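Local coordinates for glycosyl hydrolase, family 31/fibronectin type III domain protein (Clostridium perfringens, PDB 4UAP), which binds N-acetylgalactosamine through a calcium-containing beta-sandwich carbohydrate-binding module (CBM32) attached to a family 31 glycoside hydrolase, at residues Y95-E100 and E122-V127; K88-V93 and T114-G119; R36-W41 and T139-E144. All coordinates share one frame; numbering follows the deposited sequence.

Contact 1. Residues Y95-E100 and E122-V127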
# COMPACT_ATOMS: atom_id res chain seq x y z
N TYR A 95 7.42 10.51 -8.85
CA TYR A 95 8.59 10.92 -9.64
C TYR A 95 8.24 11.01 -11.12
O TYR A 95 7.44 10.23 -11.64
CB TYR A 95 9.76 9.94 -9.45
CG TYR A 95 10.26 9.86 -8.03
CD1 TYR A 95 9.69 8.99 -7.11
CD2 TYR A 95 11.31 10.65 -7.60
CE1 TYR A 95 10.15 8.92 -5.81
CE2 TYR A 95 11.78 10.59 -6.31
CZ TYR A 95 11.20 9.72 -5.41
OH TYR A 95 11.67 9.66 -4.12
N LEU A 96 8.85 11.98 -11.78
CA LEU A 96 8.75 12.10 -13.22
C LEU A 96 10.10 12.60 -13.73
O LEU A 96 10.55 13.69 -13.36
CB LEU A 96 7.60 13.03 -13.62
CG LEU A 96 7.35 13.15 -15.13
CD1 LEU A 96 6.97 11.81 -15.75
CD2 LEU A 96 6.27 14.18 -15.41
N ASN A 97 10.77 11.78 -14.53
CA ASN A 97 12.10 12.10 -15.06
C ASN A 97 13.08 12.52 -13.98
O ASN A 97 13.83 13.48 -14.17
CB ASN A 97 11.99 13.19 -16.11
CG ASN A 97 10.94 12.88 -17.16
OD1 ASN A 97 10.12 13.72 -17.52
ND2 ASN A 97 10.95 11.64 -17.66
N GLY A 98 13.07 11.83 -12.85
CA GLY A 98 13.93 12.18 -11.73
C GLY A 98 13.39 13.27 -10.82
O GLY A 98 13.75 13.33 -9.65
N GLU A 99 12.54 14.15 -11.37
CA GLU A 99 11.87 15.19 -10.58
C GLU A 99 10.97 14.53 -9.51
O GLU A 99 10.20 13.63 -9.82
CB GLU A 99 11.06 16.12 -11.51
CG GLU A 99 10.56 17.44 -10.88
CD GLU A 99 9.97 18.47 -11.89
OE1 GLU A 99 9.70 19.62 -11.46
OE2 GLU A 99 9.77 18.16 -13.09
N GLU A 100 11.09 14.97 -8.26
CA GLU A 100 10.34 14.40 -7.14
C GLU A 100 9.16 15.28 -6.73
O GLU A 100 9.29 16.51 -6.67
CB GLU A 100 11.28 14.18 -5.95
CG GLU A 100 10.60 13.73 -4.66
CD GLU A 100 11.60 13.48 -3.53
OE1 GLU A 100 12.80 13.34 -3.83
OE2 GLU A 100 11.18 13.44 -2.35
N GLU A 122 1.34 13.66 -13.77
CA GLU A 122 2.00 12.62 -14.55
C GLU A 122 3.20 12.05 -13.79
O GLU A 122 4.00 12.80 -13.24
CB GLU A 122 2.45 13.17 -15.91
CG GLU A 122 3.10 12.16 -16.82
CD GLU A 122 3.42 12.72 -18.21
OE1 GLU A 122 3.63 13.94 -18.35
OE2 GLU A 122 3.45 11.92 -19.17
N PHE A 123 3.31 10.73 -13.75
CA PHE A 123 4.39 10.09 -13.00
C PHE A 123 4.88 8.85 -13.71
O PHE A 123 4.09 8.18 -14.36
CB PHE A 123 3.93 9.67 -11.60
CG PHE A 123 3.37 10.77 -10.78
CD1 PHE A 123 4.22 11.68 -10.17
CD2 PHE A 123 2.00 10.90 -10.61
CE1 PHE A 123 3.70 12.71 -9.40
CE2 PHE A 123 1.48 11.92 -9.84
CZ PHE A 123 2.33 12.82 -9.23
N ASP A 124 6.16 8.53 -13.57
CA ASP A 124 6.61 7.21 -13.99
C ASP A 124 6.85 6.28 -12.79
O ASP A 124 7.02 5.07 -12.97
CB ASP A 124 7.87 7.30 -14.83
CG ASP A 124 8.85 8.30 -14.30
OD1 ASP A 124 9.02 8.37 -13.07
OD2 ASP A 124 9.47 9.03 -15.13
N LYS A 125 6.86 6.85 -11.59
CA LYS A 125 7.07 6.08 -10.36
C LYS A 125 6.32 6.70 -9.19
O LYS A 125 6.28 7.93 -9.05
CB LYS A 125 8.56 5.99 -10.04
CG LYS A 125 8.86 5.30 -8.73
CD LYS A 125 10.29 5.57 -8.29
CE LYS A 125 11.26 4.65 -8.97
NZ LYS A 125 12.65 4.93 -8.47
N ILE A 126 5.73 5.87 -8.34
CA ILE A 126 5.10 6.35 -7.13
C ILE A 126 5.57 5.48 -5.98
O ILE A 126 5.56 4.25 -6.07
CB ILE A 126 3.56 6.34 -7.24
CG1 ILE A 126 3.11 7.48 -8.18
CG2 ILE A 126 2.91 6.50 -5.87
CD1 ILE A 126 1.63 7.57 -8.38
N VAL A 127 6.03 6.12 -4.92
CA VAL A 127 6.51 5.37 -3.77
C VAL A 127 5.59 5.65 -2.61
O VAL A 127 5.42 6.81 -2.23
CB VAL A 127 7.95 5.73 -3.40
CG1 VAL A 127 8.40 4.90 -2.19
CG2 VAL A 127 8.89 5.53 -4.60
O HOH W 1 11.47 9.36 -12.38
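Y95 makes three backbone hydrogen bonds with the facing chain, one given and two received. Its N gives one to K125 O (2.8 Å), while its O receives the N-H of D124 (2.9 Å) and, more weakly, that of K125. Two consecutive residues thus face one, a classic beta bulge, placed where the chain turns a corner between strands 121-123 and 125-133.

The D124 carboxylate supplies the polar side-chain link. Its CG sits between backbone N and carbonyl carbon (chi1 41°), and OD2 takes the N-H of N97 on its syn side at 3.1 Å, nearly straight at 175°. OD1 accepts from a water that in turn accepts from G98 N. Both backbone amides belong to the type I' turn L96-E99 of a beta hairpin, so one carboxylate ties the bulge to the hairpin tip.

Carbon atoms make the remaining contacts. The Y95 side chain runs beside that of K125, with CD1 3.7 Å from K125 CD, and V127 CG2 meets the ring edge at CE1 (3.8 Å). Two others are to carbonyl oxygens: L96 CD2 comes within 3.4 Å of E122 O, and the F123 ring presents its edge to Y95 O. The L96 side chain also touches P64 and F101.

Contact 2. Residues K88-V93 and T114-G119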
# COMPACT_ATOMS: atom_id res chain seq x y z
N LYS A 88 -2.60 2.98 9.43
CA LYS A 88 -3.14 4.13 10.16
C LYS A 88 -2.60 5.44 9.59
O LYS A 88 -3.26 6.47 9.65
CB LYS A 88 -2.79 4.04 11.64
CG LYS A 88 -3.41 5.16 12.48
CD LYS A 88 -3.03 5.06 13.96
CE LYS A 88 -3.83 6.05 14.79
NZ LYS A 88 -3.41 6.06 16.22
N LYS A 89 -1.38 5.38 9.04
CA LYS A 89 -0.69 6.57 8.54
C LYS A 89 0.20 6.23 7.35
O LYS A 89 0.91 5.23 7.36
CB LYS A 89 0.14 7.21 9.65
CG LYS A 89 0.80 8.53 9.28
CD LYS A 89 1.42 9.12 10.55
CE LYS A 89 2.39 10.24 10.26
NZ LYS A 89 2.96 10.76 11.55
N VAL A 90 0.17 7.08 6.34
CA VAL A 90 0.84 6.78 5.09
C VAL A 90 1.36 8.06 4.49
O VAL A 90 0.82 9.14 4.73
CB VAL A 90 -0.13 6.08 4.09
CG1 VAL A 90 -1.26 7.03 3.66
CG2 VAL A 90 0.62 5.51 2.87
N LYS A 91 2.44 7.95 3.72
CA LYS A 91 2.87 9.06 2.91
C LYS A 91 3.16 8.55 1.52
O LYS A 91 3.28 7.34 1.29
CB LYS A 91 4.12 9.74 3.51
CG LYS A 91 5.35 8.85 3.57
CD LYS A 91 6.60 9.66 3.93
CE LYS A 91 7.84 8.77 3.86
NZ LYS A 91 9.08 9.46 4.32
N ALA A 92 3.28 9.47 0.57
CA ALA A 92 3.61 9.06 -0.79
C ALA A 92 4.39 10.15 -1.51
O ALA A 92 4.27 11.34 -1.20
CB ALA A 92 2.34 8.71 -1.55
N VAL A 93 5.19 9.71 -2.47
CA VAL A 93 6.02 10.58 -3.29
C VAL A 93 5.92 10.09 -4.72
O VAL A 93 5.90 8.88 -4.97
CB VAL A 93 7.49 10.55 -2.83
CG1 VAL A 93 8.34 11.43 -3.74
CG2 VAL A 93 7.60 11.01 -1.38
N THR A 114 -8.20 4.61 1.19
CA THR A 114 -7.43 5.82 1.36
C THR A 114 -7.09 6.28 -0.03
O THR A 114 -6.39 5.58 -0.77
CB THR A 114 -6.17 5.58 2.20
OG1 THR A 114 -6.55 5.24 3.53
CG2 THR A 114 -5.28 6.84 2.22
N VAL A 115 -7.62 7.43 -0.42
CA VAL A 115 -7.51 7.88 -1.80
C VAL A 115 -6.60 9.11 -1.92
O VAL A 115 -6.81 10.12 -1.25
CB VAL A 115 -8.90 8.19 -2.39
CG1 VAL A 115 -8.78 8.66 -3.84
CG2 VAL A 115 -9.79 6.95 -2.31
N TYR A 116 -5.58 8.98 -2.76
CA TYR A 116 -4.73 10.11 -3.15
C TYR A 116 -5.25 10.69 -4.45
O TYR A 116 -5.12 10.06 -5.51
CB TYR A 116 -3.26 9.69 -3.30
CG TYR A 116 -2.47 9.71 -2.01
CD1 TYR A 116 -2.61 8.70 -1.06
CD2 TYR A 116 -1.57 10.74 -1.74
CE1 TYR A 116 -1.87 8.71 0.12
CE2 TYR A 116 -0.83 10.76 -0.57
CZ TYR A 116 -0.98 9.75 0.36
OH TYR A 116 -0.24 9.79 1.52
N GLU A 117 -5.87 11.86 -4.38
CA GLU A 117 -6.38 12.51 -5.58
C GLU A 117 -5.24 13.25 -6.25
O GLU A 117 -4.63 14.14 -5.64
CB GLU A 117 -7.53 13.47 -5.25
CG GLU A 117 -8.77 12.79 -4.69
CD GLU A 117 -9.51 11.99 -5.74
OE1 GLU A 117 -9.10 12.03 -6.92
OE2 GLU A 117 -10.50 11.31 -5.39
N LEU A 118 -4.94 12.89 -7.49
CA LEU A 118 -3.75 13.39 -8.17
C LEU A 118 -4.06 14.38 -9.29
O LEU A 118 -3.14 14.99 -9.84
CB LEU A 118 -2.94 12.22 -8.72
CG LEU A 118 -2.42 11.24 -7.66
CD1 LEU A 118 -1.68 10.09 -8.32
CD2 LEU A 118 -1.52 11.97 -6.66
N GLY A 119 -5.34 14.53 -9.64
CA GLY A 119 -5.77 15.52 -10.61
C GLY A 119 -5.07 15.51 -11.96
O GLY A 119 -4.89 16.56 -12.58
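Y116 reaches across the interior of the sandwich and lodges its ring against V90 and A92. The two strands run roughly parallel, 25° apart, with axes 10.0 Å from each other at closest approach. No hydrogen bond joins them, and a single aromatic side chain does most of the bridging.

The close packing is around that ring. A92 CB sits over one face, 4.3 Å from the ring centroid in a CH-pi contact, with Y116 CE2 its nearest atom at 3.9 Å. V90 instead comes to the edge: its CG1, set between backbone N and carbonyl carbon (chi1 66°), lies in the ring plane, 4.0 Å from Y116 CE1 and 3.6 Å from Y116 OH. The V90 and Y116 side chains run antiparallel, each passing alongside the other. The hydroxyl passes close to the backbone of strand 87-96, 3.5 Å from K91 CA, but its hydrogen bond goes to G104 O, which satisfies this buried polar end.

Toward T114 the fit is looser, with T114 CG2 4.3 Å from V90 CG1; the T114 hydroxyl bonds to N74. K91 points away to the exposed side of its strand and adds little beyond its backbone.

Strand 87-96 lies between strands 99-106 and 125-133 in one sheet, whereas strand 113-118 pairs with 64-74 in the other. F70 of strand 64-74 stacks on the Y116 ring and touches A92; from strand 99-106, K106 makes a cation-pi contact with that ring and L103 touches the Y116 side chain.

Contact 3. Residues R36-W41 and T139-E144. With CA (calcium ion), chain D; NGA (2-acetamido-2-deoxy-beta-D-galactopyranose), chain C.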
# COMPACT_ATOMS: atom_id res chain seq x y z
N ARG A 36 -4.57 -10.19 0.75
CA ARG A 36 -3.75 -9.13 1.34
C ARG A 36 -2.24 -9.28 1.21
O ARG A 36 -1.73 -10.40 1.12
CB ARG A 36 -4.08 -8.99 2.83
CG ARG A 36 -5.54 -8.74 3.17
CD ARG A 36 -5.65 -8.23 4.61
NE ARG A 36 -4.84 -9.05 5.52
CZ ARG A 36 -5.29 -10.11 6.19
NH1 ARG A 36 -6.56 -10.51 6.08
NH2 ARG A 36 -4.45 -10.78 6.97
N MET A 37 -1.55 -8.14 1.24
CA MET A 37 -0.14 -8.05 1.60
C MET A 37 -0.06 -7.76 3.10
O MET A 37 -0.65 -6.79 3.57
CB MET A 37 0.57 -6.95 0.80
CG MET A 37 2.09 -6.83 1.07
SD MET A 37 2.79 -5.15 0.95
CE MET A 37 2.24 -4.54 2.53
N ASP A 38 0.67 -8.60 3.83
CA ASP A 38 0.84 -8.44 5.27
C ASP A 38 2.33 -8.43 5.64
O ASP A 38 3.11 -9.21 5.09
CB ASP A 38 0.17 -9.60 6.04
CG ASP A 38 -1.34 -9.41 6.25
OD1 ASP A 38 -2.01 -8.65 5.52
OD2 ASP A 38 -1.86 -10.06 7.18
N LEU A 39 2.71 -7.58 6.58
CA LEU A 39 3.99 -7.71 7.26
C LEU A 39 4.02 -9.08 7.94
O LEU A 39 2.96 -9.64 8.25
CB LEU A 39 4.17 -6.59 8.28
CG LEU A 39 5.36 -5.67 8.06
CD1 LEU A 39 5.29 -5.01 6.69
CD2 LEU A 39 5.45 -4.62 9.17
N LYS A 40 5.21 -9.63 8.18
CA LYS A 40 5.33 -10.96 8.79
C LYS A 40 4.45 -11.13 10.02
O LYS A 40 4.47 -10.30 10.94
CB LYS A 40 6.79 -11.25 9.17
CG LYS A 40 7.71 -11.61 8.02
CD LYS A 40 9.10 -11.98 8.54
CE LYS A 40 10.07 -12.25 7.40
NZ LYS A 40 9.46 -13.11 6.34
N TRP A 41 3.68 -12.21 10.05
CA TRP A 41 2.86 -12.50 11.22
C TRP A 41 3.73 -12.88 12.42
O TRP A 41 4.80 -13.47 12.26
CB TRP A 41 1.87 -13.63 10.93
CG TRP A 41 0.78 -13.26 9.98
CD1 TRP A 41 0.73 -12.15 9.17
CD2 TRP A 41 -0.41 -14.01 9.71
NE1 TRP A 41 -0.43 -12.17 8.43
CE2 TRP A 41 -1.14 -13.30 8.74
CE3 TRP A 41 -0.93 -15.21 10.22
CZ2 TRP A 41 -2.38 -13.75 8.26
CZ3 TRP A 41 -2.16 -15.66 9.74
CH2 TRP A 41 -2.86 -14.93 8.77
N THR A 139 3.38 -4.64 12.43
CA THR A 139 2.14 -5.15 11.88
C THR A 139 1.59 -4.23 10.79
O THR A 139 1.60 -3.01 10.93
CB THR A 139 1.07 -5.32 13.00
OG1 THR A 139 1.63 -6.12 14.07
CG2 THR A 139 -0.19 -6.00 12.48
N LEU A 140 1.10 -4.83 9.70
CA LEU A 140 0.53 -4.06 8.59
C LEU A 140 -0.22 -5.00 7.67
O LEU A 140 0.29 -6.05 7.30
CB LEU A 140 1.63 -3.34 7.80
CG LEU A 140 1.12 -2.53 6.60
CD1 LEU A 140 0.32 -1.31 7.08
CD2 LEU A 140 2.26 -2.13 5.69
N ALA A 141 -1.43 -4.60 7.28
CA ALA A 141 -2.21 -5.35 6.30
C ALA A 141 -2.81 -4.40 5.29
O ALA A 141 -3.48 -3.43 5.65
CB ALA A 141 -3.31 -6.17 6.99
N ILE A 142 -2.57 -4.67 4.01
CA ILE A 142 -3.16 -3.89 2.93
C ILE A 142 -3.80 -4.85 1.92
O ILE A 142 -3.16 -5.81 1.50
CB ILE A 142 -2.10 -3.01 2.23
CG1 ILE A 142 -1.49 -2.02 3.24
CG2 ILE A 142 -2.70 -2.29 1.03
CD1 ILE A 142 -0.28 -1.22 2.67
N ASN A 143 -5.06 -4.60 1.55
CA ASN A 143 -5.76 -5.47 0.61
C ASN A 143 -5.29 -5.32 -0.83
O ASN A 143 -5.14 -6.29 -1.55
CB ASN A 143 -7.27 -5.19 0.64
CG ASN A 143 -7.87 -5.37 2.01
OD1 ASN A 143 -7.20 -5.82 2.94
ND2 ASN A 143 -9.15 -5.02 2.14
N GLU A 144 -5.08 -4.08 -1.25
CA GLU A 144 -4.88 -3.78 -2.66
C GLU A 144 -4.55 -2.32 -2.80
O GLU A 144 -4.98 -1.51 -1.98
CB GLU A 144 -6.15 -4.12 -3.48
CG GLU A 144 -5.96 -4.03 -5.03
CD GLU A 144 -5.49 -5.35 -5.65
OE1 GLU A 144 -5.35 -5.43 -6.88
OE2 GLU A 144 -5.25 -6.32 -4.90
CA CA D . -5.07 -7.88 -3.20
C1 NGA C . -3.14 -11.87 13.79
C2 NGA C . -4.19 -11.71 12.69
C3 NGA C . -3.54 -11.91 11.34
C4 NGA C . -2.33 -10.98 11.24
C5 NGA C . -1.34 -11.37 12.33
C6 NGA C . -0.06 -10.53 12.40
C7 NGA C . -6.58 -12.29 12.95
C8 NGA C . -7.57 -13.40 13.09
N2 NGA C . -5.29 -12.66 12.86
O1 NGA C . -3.67 -11.30 14.97
O3 NGA C . -4.52 -11.64 10.36
O4 NGA C . -2.77 -9.65 11.42
O5 NGA C . -1.94 -11.18 13.58
O6 NGA C . 0.70 -10.92 13.54
O7 NGA C . -6.96 -11.11 12.91
O HOH W 2 1.22 -7.97 9.76
O HOH W 3 2.41 -8.84 12.11
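M37 and I142 form an antiparallel hydrogen-bonded pair: M37 N gives to I142 O (2.8 Å), and I142 N returns a bond to M37 O at 172°. D38 and A141 follow as the non-hydrogen-bonded pair, and L39 N bonds to L140 O. Beyond the strand, one water bridges L39 O and L140 N.

On the face carrying M37 and I142 the contact is apolar. M37 CE, turned out of the line of its side chain by chi3 (78°), lies 4.0 Å from L140 CD2 and near I142 CD1; F55 and M57 of strand 55-61 pack on this side. L39 and L140 meet through their CB atoms.

On the side of D38 and A141 a salt-bridge network forms. R36 grips the carboxylate side-on, NE to D38 OD1 (2.9 Å) and NH2 to D38 OD2 (2.7 Å), both partners lying in the guanidinium plane. The anti lone pair of D38 OD2 takes a further bond from W41 NE1. A141 CB packs close beside this pair, 3.2 Å from D38 OD1, and R36 NH1 has its own salt bridge to D33.

Two bound groups flank the strand pair. N143 O and E144 OE2 bind the calcium, completed by K23, D26, T28 and S35. N-acetylgalactosamine lies over one face of the W41 indole, its C4 3.5 Å above the plane and offset toward the rim; R75 and I42 also hydrogen-bond to it.

D38 is therefore a second-shell residue: it ties together the R36 guanidinium and the W41 indole, and its charge probably offsets that of R36. This probably helps to hold the indole in place for the C-H face of the sugar, a stacking common in carbohydrate-binding modules.

Overall arrangement
Contacts 1 and 2 share strand 87-96 and meet directly: their centres are 15 Å apart, and V127 N lies 2.8 Å from V93 O in a probable hydrogen bond. Along the chain their segments alternate, and both are nested inside the long loop closed by contact 3. That contact lies across the chain's centre from the other two, its own centre about 25 Å from that of contact 1 and about 17 Å from that of contact 2. The sugar and calcium sites are both at contact 3, whereas contact 1 lies at a hairpin turn at the far end of the sandwich and contact 2 lies in the interior between the sheets.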